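Local coordinates for uncharacterized protein (Deinococcus radiodurans, PDB 3M33) that is of unknown function but probably acts as a methyltransferase, at residues P24-L29 against W176-M181; P61-F66 against A88-A93; G120-I125 against F138-P143; L145-V150 against E209-L214; L170-T175 against E198-G203. All coordinates share one frame; numbering follows the deposited sequence.

Contact 1 (P24-L29 against W176-M181). With SO4 (sulfate ion), chain I.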
# COMPACT_ATOMS: atom_id res chain seq x y z
N PRO A 24 -0.47 1.98 13.10
CA PRO A 24 -1.04 1.21 14.22
C PRO A 24 -1.69 2.04 15.33
O PRO A 24 -2.43 1.50 16.15
CB PRO A 24 0.18 0.49 14.83
CG PRO A 24 1.30 0.72 13.89
CD PRO A 24 0.99 1.94 13.08
N TRP A 25 -1.39 3.33 15.37
CA TRP A 25 -1.89 4.18 16.44
C TRP A 25 -3.25 4.79 16.09
O TRP A 25 -3.62 4.88 14.93
CB TRP A 25 -0.86 5.28 16.74
CG TRP A 25 -0.59 6.23 15.58
CD1 TRP A 25 -1.21 7.41 15.34
CD2 TRP A 25 0.40 6.07 14.54
NE1 TRP A 25 -0.68 8.01 14.22
CE2 TRP A 25 0.30 7.20 13.70
CE3 TRP A 25 1.35 5.09 14.24
CZ2 TRP A 25 1.12 7.38 12.58
CZ3 TRP A 25 2.16 5.26 13.12
CH2 TRP A 25 2.04 6.40 12.30
N ALA A 26 -4.01 5.18 17.11
CA ALA A 26 -5.25 5.90 16.92
C ALA A 26 -4.94 7.31 16.41
O ALA A 26 -4.00 7.94 16.89
CB ALA A 26 -6.03 5.97 18.21
N ARG A 27 -5.72 7.78 15.44
CA ARG A 27 -5.51 9.11 14.86
C ARG A 27 -6.81 9.63 14.28
O ARG A 27 -7.63 8.86 13.80
CB ARG A 27 -4.46 9.02 13.74
CG ARG A 27 -4.87 8.07 12.60
CD ARG A 27 -3.78 7.06 12.28
NE ARG A 27 -4.16 6.22 11.16
CZ ARG A 27 -4.74 5.02 11.27
NH1 ARG A 27 -4.98 4.50 12.48
NH2 ARG A 27 -5.05 4.33 10.17
N VAL A 28 -6.99 10.95 14.34
CA VAL A 28 -8.12 11.63 13.70
C VAL A 28 -7.59 12.59 12.63
O VAL A 28 -6.73 13.43 12.90
CB VAL A 28 -8.94 12.46 14.71
CG1 VAL A 28 -10.04 13.25 13.99
CG2 VAL A 28 -9.53 11.58 15.80
N LEU A 29 -8.10 12.47 11.41
CA LEU A 29 -7.69 13.36 10.32
C LEU A 29 -8.40 14.70 10.45
O LEU A 29 -9.61 14.73 10.66
CB LEU A 29 -8.04 12.72 8.96
CG LEU A 29 -7.34 11.40 8.64
CD1 LEU A 29 -8.04 10.67 7.49
CD2 LEU A 29 -5.89 11.65 8.32
N TRP A 176 -1.26 10.34 24.71
CA TRP A 176 0.16 10.08 24.91
C TRP A 176 0.53 8.68 24.44
O TRP A 176 1.54 8.48 23.76
CB TRP A 176 0.53 10.27 26.39
CG TRP A 176 1.86 9.66 26.77
CD1 TRP A 176 2.06 8.64 27.64
CD2 TRP A 176 3.16 10.04 26.28
NE1 TRP A 176 3.41 8.36 27.74
CE2 TRP A 176 4.10 9.21 26.92
CE3 TRP A 176 3.61 11.01 25.38
CZ2 TRP A 176 5.47 9.30 26.67
CZ3 TRP A 176 4.97 11.10 25.14
CH2 TRP A 176 5.88 10.26 25.78
N GLU A 177 -0.30 7.70 24.80
CA GLU A 177 -0.04 6.32 24.38
C GLU A 177 0.03 6.22 22.86
O GLU A 177 0.89 5.53 22.30
CB GLU A 177 -1.12 5.38 24.91
CG GLU A 177 -1.04 5.13 26.40
CD GLU A 177 -1.38 6.36 27.21
OE1 GLU A 177 -2.30 7.12 26.81
OE2 GLU A 177 -0.73 6.57 28.25
N ASP A 178 -0.89 6.91 22.19
CA ASP A 178 -0.91 6.91 20.73
C ASP A 178 0.32 7.61 20.16
O ASP A 178 0.91 7.15 19.18
CB ASP A 178 -2.19 7.57 20.23
CG ASP A 178 -3.42 6.74 20.52
OD1 ASP A 178 -3.45 5.56 20.08
OD2 ASP A 178 -4.34 7.25 21.19
N TRP A 179 0.72 8.71 20.79
CA TRP A 179 1.92 9.43 20.35
C TRP A 179 3.14 8.54 20.46
O TRP A 179 3.99 8.53 19.56
CB TRP A 179 2.12 10.70 21.17
CG TRP A 179 3.22 11.56 20.63
CD1 TRP A 179 4.35 11.95 21.28
CD2 TRP A 179 3.30 12.13 19.31
NE1 TRP A 179 5.13 12.73 20.46
CE2 TRP A 179 4.51 12.86 19.25
CE3 TRP A 179 2.47 12.10 18.19
CZ2 TRP A 179 4.90 13.55 18.11
CZ3 TRP A 179 2.86 12.79 17.05
CH2 TRP A 179 4.06 13.51 17.02
N GLN A 180 3.23 7.81 21.57
CA GLN A 180 4.33 6.87 21.85
C GLN A 180 4.40 5.79 20.80
O GLN A 180 5.47 5.45 20.32
CB GLN A 180 4.12 6.14 23.17
CG GLN A 180 4.34 6.93 24.43
CD GLN A 180 4.35 6.02 25.65
OE1 GLN A 180 4.78 6.42 26.73
NE2 GLN A 180 3.87 4.79 25.47
N MSE A 181 3.24 5.20 20.51
CA MSE A 181 3.15 4.12 19.54
C MSE A 181 3.59 4.59 18.15
O MSE A 181 4.28 3.87 17.45
CB MSE A 181 1.73 3.56 19.49
CG MSE A 181 1.61 2.29 18.69
SE MSE A 181 -0.21 1.62 18.71
CE MSE A 181 -0.58 1.85 20.63
S SO4 I . -4.66 7.50 8.03
O1 SO4 I . -5.45 6.65 7.14
O2 SO4 I . -3.45 6.81 8.46
O3 SO4 I . -4.29 8.72 7.32
O4 SO4 I . -5.44 7.82 9.21
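Trp25 and Asp178 bring the two backbones to 5.2 Å, CA to CA, where the extended run 24-29 passes the opening turns of helix 176-186. Ala26 N donates to Asp178 OD1 over 3.0 Å with an angle of 149° at the hydrogen. The amide comes from well above the carboxylate plane, 59° out of it, while Ala26 CB packs against the same oxygen. OD2 takes the hydroxyl of Thr175, so both oxygens are held. An alanine in place of Asp178 would probably leave the Ala26 N-H without its acceptor and take from the Thr175 hydroxyl its carboxylate partner. Trp25 touches the helix with CB, 3.5 Å from Asp178 O; with CG between backbone N and carbonyl carbon (chi1 62°), the indole leads off to Phe185 and the Tyr206 hydroxyl. One turn on, the selenomethionine side chain of Met181 lies against Pro24, its SE 3.4 Å from Pro24 O. Within the loop Arg27 NH1 donates to Trp25 O, and NE binds a sulfate, probably from the crystallisation liquor. The contact thus fastens, at the surface, the loop before edge strand 28-29 to the start of helix 176-186, where the carboxylate charge is likely to be favourable.

Contact 2 (P61-F66 against A88-A93)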
# COMPACT_ATOMS: atom_id res chain seq x y z
N PRO A 61 -8.04 -6.58 1.23
CA PRO A 61 -9.07 -5.54 1.21
C PRO A 61 -9.25 -4.95 -0.19
O PRO A 61 -10.38 -4.67 -0.60
CB PRO A 61 -8.53 -4.46 2.17
CG PRO A 61 -7.00 -4.72 2.25
CD PRO A 61 -6.90 -6.25 2.10
N ASP A 62 -8.16 -4.74 -0.92
CA ASP A 62 -8.30 -4.15 -2.25
C ASP A 62 -8.77 -5.18 -3.27
O ASP A 62 -9.55 -4.85 -4.17
CB ASP A 62 -7.01 -3.45 -2.70
CG ASP A 62 -6.83 -2.08 -2.07
OD1 ASP A 62 -7.84 -1.35 -1.92
OD2 ASP A 62 -5.69 -1.74 -1.71
N ALA A 63 -8.31 -6.42 -3.14
CA ALA A 63 -8.81 -7.47 -4.00
C ALA A 63 -10.34 -7.53 -3.89
O ALA A 63 -11.04 -7.64 -4.89
CB ALA A 63 -8.18 -8.83 -3.62
N ALA A 64 -10.86 -7.43 -2.67
CA ALA A 64 -12.29 -7.57 -2.46
C ALA A 64 -13.02 -6.37 -2.99
O ALA A 64 -14.06 -6.47 -3.60
CB ALA A 64 -12.59 -7.75 -0.98
N ARG A 65 -12.46 -5.21 -2.74
CA ARG A 65 -13.14 -3.98 -3.07
C ARG A 65 -13.05 -3.56 -4.56
O ARG A 65 -14.02 -3.03 -5.12
CB ARG A 65 -12.57 -2.90 -2.15
CG ARG A 65 -12.98 -1.51 -2.41
CD ARG A 65 -12.35 -0.62 -1.37
NE ARG A 65 -12.44 0.76 -1.82
CZ ARG A 65 -11.61 1.72 -1.44
NH1 ARG A 65 -10.61 1.45 -0.60
NH2 ARG A 65 -11.78 2.94 -1.90
N PHE A 66 -11.90 -3.78 -5.20
CA PHE A 66 -11.69 -3.33 -6.59
C PHE A 66 -11.63 -4.50 -7.55
O PHE A 66 -11.85 -4.34 -8.75
CB PHE A 66 -10.38 -2.56 -6.74
CG PHE A 66 -10.37 -1.24 -6.04
CD1 PHE A 66 -10.91 -0.12 -6.65
CD2 PHE A 66 -9.83 -1.12 -4.78
CE1 PHE A 66 -10.89 1.12 -6.02
CE2 PHE A 66 -9.82 0.12 -4.12
CZ PHE A 66 -10.35 1.24 -4.75
N ALA A 88 -10.78 -15.98 1.17
CA ALA A 88 -12.16 -15.84 1.64
C ALA A 88 -12.75 -14.44 1.40
O ALA A 88 -13.93 -14.30 1.05
CB ALA A 88 -12.25 -16.21 3.11
N ASN A 89 -11.94 -13.41 1.61
CA ASN A 89 -12.38 -12.03 1.44
C ASN A 89 -12.68 -11.76 -0.04
O ASN A 89 -13.62 -11.03 -0.37
CB ASN A 89 -11.30 -11.07 1.97
CG ASN A 89 -11.84 -9.69 2.32
OD1 ASN A 89 -13.05 -9.47 2.36
ND2 ASN A 89 -10.93 -8.76 2.58
N ALA A 90 -11.90 -12.37 -0.93
CA ALA A 90 -12.07 -12.12 -2.36
C ALA A 90 -12.02 -13.40 -3.20
O ALA A 90 -10.97 -13.75 -3.73
CB ALA A 90 -11.02 -11.11 -2.85
N PRO A 91 -13.18 -14.08 -3.33
CA PRO A 91 -13.29 -15.37 -4.03
C PRO A 91 -12.90 -15.28 -5.50
O PRO A 91 -12.43 -16.26 -6.08
CB PRO A 91 -14.79 -15.69 -3.93
CG PRO A 91 -15.30 -14.85 -2.81
CD PRO A 91 -14.47 -13.61 -2.80
N HIS A 92 -13.11 -14.12 -6.10
CA HIS A 92 -12.75 -13.92 -7.50
C HIS A 92 -11.24 -13.80 -7.69
O HIS A 92 -10.75 -14.00 -8.80
CB HIS A 92 -13.41 -12.65 -8.02
CG HIS A 92 -13.13 -11.47 -7.15
ND1 HIS A 92 -13.90 -11.16 -6.05
CD2 HIS A 92 -12.14 -10.55 -7.19
CE1 HIS A 92 -13.41 -10.09 -5.46
NE2 HIS A 92 -12.34 -9.70 -6.13
N ALA A 93 -10.50 -13.48 -6.63
CA ALA A 93 -9.07 -13.20 -6.79
C ALA A 93 -8.23 -14.46 -6.88
O ALA A 93 -8.60 -15.50 -6.33
CB ALA A 93 -8.56 -12.28 -5.64
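Ala63 and Ala90 meet methyl to methyl at the apolar centre, CB to CB 3.7 Å. Ala93 puts its CB 4.0 Å from Ala63 CB, and Ala64 CB comes within 4.2 Å of Ala90 CB. Small side chains let the backbones close to 4.6 Å between the CA atoms of Ala64 and Ala90. Ala63 follows a turn with Gly58 and Gly60 that resembles the glycine-rich loop after the first strand of Rossmann-like folds. Ala64 CB also rests 3.5 Å from Asn89 O, with the Asn89 amide beside it; ND2 of that amide is turned to His59 O. At the polar edge a type I turn from Ala90 to Ala93 carries His92, whose CG stands between its backbone N and carbonyl carbon (chi1 52°). Its NE2 gives a hydrogen bond of 2.7 Å to Ala63 O, with 158° at the hydrogen. The oxygen lies in the imidazole plane, while the donor sits 44° above the carbonyl plane. An alanine in place of His92 would probably leave Ala63 O without this donor and open a gap beside Pro68. The contact ties helix 61-66 to the end of helix 80-89, where the chain turns into strand 94-97, with Trp73 of strand 72-77 touching Ala63.

Contact 3 (G120-I125 against F138-P143). With SO4 (sulfate ion), chain G.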
# COMPACT_ATOMS: atom_id res chain seq x y z
N GLY A 120 2.89 -1.23 -0.42
CA GLY A 120 3.43 -2.57 -0.46
C GLY A 120 4.85 -2.58 -0.97
O GLY A 120 5.53 -1.56 -0.91
N PRO A 121 5.31 -3.74 -1.47
CA PRO A 121 6.67 -3.90 -2.01
C PRO A 121 6.94 -2.92 -3.15
O PRO A 121 6.02 -2.60 -3.92
CB PRO A 121 6.66 -5.34 -2.55
CG PRO A 121 5.64 -6.05 -1.72
CD PRO A 121 4.55 -5.00 -1.49
N THR A 122 8.17 -2.43 -3.24
CA THR A 122 8.55 -1.58 -4.37
C THR A 122 9.57 -2.30 -5.23
O THR A 122 9.91 -1.84 -6.32
CB THR A 122 9.13 -0.21 -3.93
OG1 THR A 122 10.41 -0.41 -3.33
CG2 THR A 122 8.20 0.50 -2.96
N SER A 123 10.07 -3.44 -4.74
CA SER A 123 11.02 -4.22 -5.53
C SER A 123 10.32 -4.80 -6.75
O SER A 123 10.98 -5.15 -7.73
CB SER A 123 11.65 -5.35 -4.72
OG SER A 123 10.70 -6.34 -4.41
N VAL A 124 8.99 -4.90 -6.70
CA VAL A 124 8.25 -5.45 -7.83
C VAL A 124 8.51 -4.61 -9.09
O VAL A 124 8.37 -5.09 -10.20
CB VAL A 124 6.74 -5.54 -7.56
CG1 VAL A 124 6.14 -4.15 -7.34
CG2 VAL A 124 6.05 -6.20 -8.72
N ILE A 125 8.89 -3.34 -8.90
CA ILE A 125 9.17 -2.44 -10.02
C ILE A 125 10.24 -3.04 -10.91
O ILE A 125 10.17 -2.98 -12.13
CB ILE A 125 9.60 -1.04 -9.51
CG1 ILE A 125 8.41 -0.32 -8.88
CG2 ILE A 125 10.16 -0.19 -10.67
CD1 ILE A 125 8.78 0.96 -8.14
N PHE A 138 1.82 1.07 -13.80
CA PHE A 138 2.19 0.67 -12.45
C PHE A 138 1.63 1.75 -11.53
O PHE A 138 1.88 2.93 -11.75
CB PHE A 138 3.72 0.63 -12.31
CG PHE A 138 4.20 0.52 -10.88
CD1 PHE A 138 4.12 -0.69 -10.20
CD2 PHE A 138 4.72 1.62 -10.22
CE1 PHE A 138 4.55 -0.80 -8.87
CE2 PHE A 138 5.15 1.53 -8.90
CZ PHE A 138 5.06 0.31 -8.22
N LEU A 139 0.89 1.36 -10.50
CA LEU A 139 0.28 2.32 -9.62
C LEU A 139 0.70 2.05 -8.17
O LEU A 139 0.56 0.93 -7.67
CB LEU A 139 -1.25 2.27 -9.75
CG LEU A 139 -2.05 3.13 -8.76
CD1 LEU A 139 -1.72 4.60 -8.99
CD2 LEU A 139 -3.53 2.87 -8.89
N TYR A 140 1.19 3.09 -7.49
CA TYR A 140 1.72 2.94 -6.13
C TYR A 140 1.35 4.12 -5.22
O TYR A 140 1.29 5.26 -5.67
CB TYR A 140 3.25 2.81 -6.19
CG TYR A 140 3.97 2.88 -4.84
CD1 TYR A 140 4.12 1.74 -4.06
CD2 TYR A 140 4.53 4.07 -4.38
CE1 TYR A 140 4.78 1.78 -2.84
CE2 TYR A 140 5.21 4.12 -3.16
CZ TYR A 140 5.32 2.96 -2.39
OH TYR A 140 5.97 2.99 -1.18
N VAL A 141 1.10 3.84 -3.95
CA VAL A 141 1.07 4.91 -2.95
C VAL A 141 1.94 4.51 -1.76
O VAL A 141 1.84 3.39 -1.26
CB VAL A 141 -0.36 5.32 -2.50
CG1 VAL A 141 -1.07 4.17 -1.80
CG2 VAL A 141 -0.28 6.54 -1.56
N GLY A 142 2.82 5.41 -1.34
CA GLY A 142 3.77 5.10 -0.28
C GLY A 142 3.37 5.81 0.98
O GLY A 142 2.66 6.80 0.90
N PRO A 143 3.83 5.34 2.14
CA PRO A 143 3.33 5.87 3.41
C PRO A 143 4.09 7.10 3.90
O PRO A 143 3.99 7.44 5.07
CB PRO A 143 3.55 4.70 4.37
CG PRO A 143 4.80 4.03 3.84
CD PRO A 143 4.82 4.27 2.34
S SO4 G . 10.40 -4.36 -1.41
O1 SO4 G . 10.21 -2.93 -1.61
O2 SO4 G . 9.90 -4.75 -0.09
O3 SO4 G . 9.68 -5.13 -2.41
O4 SO4 G . 11.83 -4.65 -1.50
O HOH W 1 5.66 0.99 0.30
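Phe138 offers one ring face to Ile125, and Tyr140 meets Gly120 at its edge. Over the phenyl ring, Ile125 CG1 makes a CH-pi contact 3.9 Å from the centroid of Phe138, 29° off the normal. It leans to the far rim, CG1 being 3.5 Å from Phe138 CZ, and the two side chains cross at about a right angle. Val124 CG1 reaches the ring obliquely, 4.0 Å from Phe138 CE1. At the tyrosine, Gly120 O lies in the plane of the ring at its edge, and Thr122 CG2 approaches obliquely, 3.7 Å from Tyr140 CE1. Phe138 and Tyr140, two apart in the strand, both point to the loop; each has CG anti to the backbone N (chi1 167° and 171°). A water in the Tyr140 ring plane donates to Gly120 O at 2.8 Å and pairs with Tyr140 OH at 2.5 Å. Thr122 and Ser123 hold a sulfate, each through its N and its hydroxyl. Val150 of helix 149-156 touches Thr122 and Tyr140, and Leu154 touches Ile125. The loop after strand 112-118 thus folds back over strand 136-142, its parallel neighbour, with two characters: an aliphatic side bedded on the aromatics, where a water bridges the phenol to Gly120 O, and a rim of neutral donors able to take up an anion, here probably one from the crystallisation liquor.

Contact 4 (L145-V150 against E209-L214). With SO4 (sulfate ion), chain I.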
# COMPACT_ATOMS: atom_id res chain seq x y z
N LEU A 145 5.86 11.20 2.49
CA LEU A 145 5.72 12.27 1.50
C LEU A 145 6.48 11.97 0.22
O LEU A 145 6.02 12.33 -0.87
CB LEU A 145 6.20 13.61 2.05
CG LEU A 145 5.88 14.79 1.12
CD1 LEU A 145 4.35 14.99 1.04
CD2 LEU A 145 6.61 16.07 1.60
N ASN A 146 7.63 11.32 0.35
CA ASN A 146 8.46 10.98 -0.81
C ASN A 146 9.16 9.66 -0.56
O ASN A 146 9.80 9.47 0.48
CB ASN A 146 9.46 12.11 -1.11
CG ASN A 146 10.27 11.87 -2.39
OD1 ASN A 146 9.71 11.62 -3.46
ND2 ASN A 146 11.60 11.94 -2.27
N VAL A 147 9.02 8.72 -1.50
CA VAL A 147 9.67 7.42 -1.42
C VAL A 147 10.65 7.33 -2.61
O VAL A 147 10.29 6.87 -3.68
CB VAL A 147 8.65 6.26 -1.45
CG1 VAL A 147 9.35 4.92 -1.32
CG2 VAL A 147 7.63 6.42 -0.32
N PRO A 148 11.89 7.80 -2.41
CA PRO A 148 12.86 7.99 -3.49
C PRO A 148 13.08 6.75 -4.37
O PRO A 148 13.27 6.91 -5.58
CB PRO A 148 14.17 8.31 -2.75
CG PRO A 148 13.77 8.81 -1.44
CD PRO A 148 12.41 8.21 -1.10
N GLU A 149 13.06 5.56 -3.79
CA GLU A 149 13.35 4.33 -4.53
C GLU A 149 12.39 4.08 -5.68
O GLU A 149 12.74 3.39 -6.64
CB GLU A 149 13.33 3.11 -3.62
CG GLU A 149 13.90 3.35 -2.27
CD GLU A 149 12.81 3.68 -1.28
OE1 GLU A 149 12.00 2.76 -0.99
OE2 GLU A 149 12.78 4.84 -0.80
N VAL A 150 11.17 4.60 -5.57
CA VAL A 150 10.16 4.28 -6.59
C VAL A 150 10.53 4.92 -7.93
O VAL A 150 10.68 4.22 -8.94
CB VAL A 150 8.73 4.64 -6.12
CG1 VAL A 150 7.76 4.74 -7.31
CG2 VAL A 150 8.25 3.61 -5.09
N GLU A 209 1.32 11.72 5.54
CA GLU A 209 1.79 12.07 4.21
C GLU A 209 1.87 10.87 3.28
O GLU A 209 2.15 9.76 3.71
CB GLU A 209 3.15 12.80 4.31
CG GLU A 209 3.12 13.89 5.36
CD GLU A 209 4.31 14.84 5.29
OE1 GLU A 209 5.46 14.38 5.25
OE2 GLU A 209 4.07 16.06 5.27
N ARG A 210 1.62 11.09 1.99
CA ARG A 210 1.63 10.00 1.02
C ARG A 210 2.30 10.43 -0.28
O ARG A 210 2.27 11.60 -0.63
CB ARG A 210 0.21 9.52 0.72
CG ARG A 210 -0.59 9.09 1.94
CD ARG A 210 -0.20 7.69 2.47
NE ARG A 210 -1.12 7.29 3.53
CZ ARG A 210 -1.01 7.68 4.80
NH1 ARG A 210 0.00 8.47 5.14
NH2 ARG A 210 -1.90 7.30 5.71
N HIS A 211 2.90 9.47 -0.98
CA HIS A 211 3.53 9.72 -2.26
C HIS A 211 2.86 8.83 -3.30
O HIS A 211 3.07 7.62 -3.29
CB HIS A 211 5.02 9.35 -2.17
CG HIS A 211 5.81 9.63 -3.41
ND1 HIS A 211 7.09 9.14 -3.60
CD2 HIS A 211 5.52 10.36 -4.51
CE1 HIS A 211 7.54 9.55 -4.76
NE2 HIS A 211 6.61 10.29 -5.34
N LEU A 212 2.07 9.41 -4.20
CA LEU A 212 1.38 8.62 -5.22
C LEU A 212 2.15 8.66 -6.52
O LEU A 212 2.60 9.73 -6.94
CB LEU A 212 -0.02 9.17 -5.50
CG LEU A 212 -1.17 8.98 -4.53
CD1 LEU A 212 -0.89 9.64 -3.19
CD2 LEU A 212 -2.45 9.57 -5.14
N VAL A 213 2.27 7.51 -7.18
CA VAL A 213 3.00 7.43 -8.43
C VAL A 213 2.24 6.55 -9.41
O VAL A 213 1.90 5.41 -9.10
CB VAL A 213 4.44 6.85 -8.22
CG1 VAL A 213 5.14 6.63 -9.55
CG2 VAL A 213 5.27 7.76 -7.35
N LEU A 214 1.95 7.09 -10.59
CA LEU A 214 1.43 6.29 -11.68
C LEU A 214 2.48 6.34 -12.79
O LEU A 214 2.93 7.43 -13.17
CB LEU A 214 0.11 6.89 -12.18
CG LEU A 214 -0.56 6.21 -13.38
CD1 LEU A 214 -0.96 4.79 -12.99
CD2 LEU A 214 -1.79 6.98 -13.83
S SO4 I . -4.66 7.50 8.03
O1 SO4 I . -5.45 6.65 7.14
O2 SO4 I . -3.45 6.81 8.46
O3 SO4 I . -4.29 8.72 7.32
O4 SO4 I . -5.44 7.82 9.21
O HOH W 2 6.59 12.13 5.34
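His211 holds CG anti to its backbone N (chi1 -177°), on the side of Val147, and chi2 (-168°) then turns ND1 to that residue. Val147 N donates to His211 ND1 over 2.9 Å in a nearly straight bond (169°), tilted from the ring plane. NE2 at the other end pairs with Glu164, and His166 stacks on the ring, so its rotation is well fixed. Asn146 lies alongside, pointing the same way, its OD1 3.3 Å from His211 CE1. Leu145 crosses Glu209, its CB 3.4 Å from OE1 of that residue; a water donates to Glu209 OE1 at 2.5 Å and accepts from Leu145 N at 3.1 Å. The other carboxylate oxygen of Glu209 goes to Ser168. At the far end Val150 and Val213 meet tip to tip, Val150 CG1 to Val213 CG2 3.9 Å. Segment 145-150, which leads from strand 136-142 into helix 149-156, thereby packs over one face of strand 204-216, the antiparallel strand inserted beside 136-142, consistent with class I methyltransferase-like sheets, while Leu212 packs on helix 36-45.

Contact 5 (L170-T175 against E198-G203)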
# COMPACT_ATOMS: atom_id res chain seq x y z
N LEU A 170 -3.08 17.20 7.95
CA LEU A 170 -2.94 17.34 9.40
C LEU A 170 -3.72 16.23 10.10
O LEU A 170 -4.88 15.99 9.77
CB LEU A 170 -3.47 18.71 9.85
CG LEU A 170 -3.42 19.01 11.35
CD1 LEU A 170 -1.96 19.03 11.82
CD2 LEU A 170 -4.11 20.32 11.69
N ALA A 171 -3.09 15.56 11.05
CA ALA A 171 -3.81 14.62 11.91
C ALA A 171 -3.39 14.84 13.36
O ALA A 171 -2.42 15.55 13.62
CB ALA A 171 -3.51 13.18 11.49
N HIS A 172 -4.12 14.23 14.29
CA HIS A 172 -3.73 14.24 15.70
C HIS A 172 -3.71 12.83 16.27
O HIS A 172 -4.60 12.02 15.98
CB HIS A 172 -4.68 15.08 16.55
CG HIS A 172 -4.76 16.51 16.12
ND1 HIS A 172 -4.06 17.52 16.74
CD2 HIS A 172 -5.46 17.10 15.12
CE1 HIS A 172 -4.32 18.67 16.15
NE2 HIS A 172 -5.17 18.44 15.17
N ALA A 173 -2.69 12.53 17.07
CA ALA A 173 -2.71 11.35 17.93
C ALA A 173 -3.41 11.76 19.22
O ALA A 173 -2.93 12.66 19.93
CB ALA A 173 -1.31 10.88 18.20
N PRO A 174 -4.55 11.13 19.53
CA PRO A 174 -5.42 11.67 20.59
C PRO A 174 -4.84 11.54 21.99
O PRO A 174 -5.21 12.32 22.85
CB PRO A 174 -6.72 10.84 20.46
CG PRO A 174 -6.63 10.17 19.11
CD PRO A 174 -5.16 9.99 18.83
N THR A 175 -3.95 10.58 22.22
CA THR A 175 -3.38 10.40 23.55
C THR A 175 -1.88 10.14 23.55
O THR A 175 -1.30 9.76 22.52
CB THR A 175 -4.04 9.23 24.29
OG1 THR A 175 -3.63 8.01 23.68
CG2 THR A 175 -5.57 9.35 24.23
N GLU A 198 3.22 20.59 23.75
CA GLU A 198 2.68 20.87 22.42
C GLU A 198 1.31 20.23 22.15
O GLU A 198 0.63 20.58 21.18
CB GLU A 198 3.71 20.47 21.35
CG GLU A 198 3.42 21.01 19.96
CD GLU A 198 4.56 20.71 18.99
OE1 GLU A 198 5.72 20.63 19.45
OE2 GLU A 198 4.28 20.55 17.79
N ALA A 199 0.91 19.29 23.00
CA ALA A 199 -0.37 18.61 22.83
C ALA A 199 -1.50 19.57 23.13
O ALA A 199 -1.46 20.30 24.12
CB ALA A 199 -0.45 17.41 23.76
N THR A 200 -2.53 19.58 22.29
CA THR A 200 -3.72 20.36 22.58
C THR A 200 -4.83 19.45 23.08
O THR A 200 -4.59 18.30 23.45
CB THR A 200 -4.21 21.12 21.34
OG1 THR A 200 -4.65 20.18 20.36
CG2 THR A 200 -3.08 21.97 20.76
N VAL A 201 -6.06 19.96 23.09
CA VAL A 201 -7.20 19.14 23.47
C VAL A 201 -7.38 18.01 22.44
O VAL A 201 -7.78 16.90 22.77
CB VAL A 201 -8.49 19.99 23.58
CG1 VAL A 201 -8.68 20.86 22.33
CG2 VAL A 201 -9.69 19.10 23.81
N ARG A 202 -7.08 18.32 21.19
CA ARG A 202 -7.15 17.33 20.13
C ARG A 202 -6.06 16.26 20.27
O ARG A 202 -6.13 15.20 19.67
CB ARG A 202 -7.08 18.02 18.77
CG ARG A 202 -8.27 18.96 18.47
CD ARG A 202 -8.01 19.84 17.24
NE ARG A 202 -7.03 20.89 17.52
CZ ARG A 202 -7.33 22.18 17.65
NH1 ARG A 202 -6.38 23.06 17.92
NH2 ARG A 202 -8.58 22.59 17.49
N GLY A 203 -5.05 16.55 21.09
CA GLY A 203 -3.91 15.65 21.21
C GLY A 203 -2.69 16.20 20.50
O GLY A 203 -2.54 17.41 20.37
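Thr200 begins a tight turn near the His172 ring, its backbone N bonded to Gly203 O at 2.9 Å and Gly203 N returned to Thr200 O at 3.0 Å. Arg202 follows and carries most of the contact. Its CB sits over the centre of the His172 imidazole, 3.7 Å from the centroid and 12° off the normal, a CH-pi contact. The arginine chain then bends at chi3, putting NE back by the ring, with guanidinium and imidazole planes 44° apart. Arg202 O lies 3.4 Å from His172 CB and 3.7 Å from Pro174 CA. Gly203 closes the turn: its CA donates a C-H...O contact to Ala173 O at 3.4 Å. A side chain there would run into Ala173 O and Pro174 CA, and the positive phi (105°) also suits glycine. The turn joins helix 192-198 to strand 204-216, which pairs antiparallel with strand 160-173 starting from Met204 and Ala173; Thr175, at the end of the other segment, is the N-cap of helix 176-186.

How the contacts relate
All but contact 2 reach the same mixed sheet. Contacts 3 and 4, centres 9 Å apart, share its middle, where strands 136-142 and 204-216 are neighbours; contacts 1 and 5, also 9 Å apart between centres, share its edge, where strands 28-29 and 160-173 pair. Contact 2 joins helix 61-66 to the turn after helix 80-89, beside the parallel half, its centre 19 Å from that of contact 3. Along the chain contacts 2, 3 and 4 open in series; contact 5 falls within contact 4, and contact 1 encloses 2 and 3. One sulfate touches contacts 1 and 4. The strand order, with antiparallel 204-216 beside 136-142, is consistent with a class I methyltransferase fold, extended by strand 28-29.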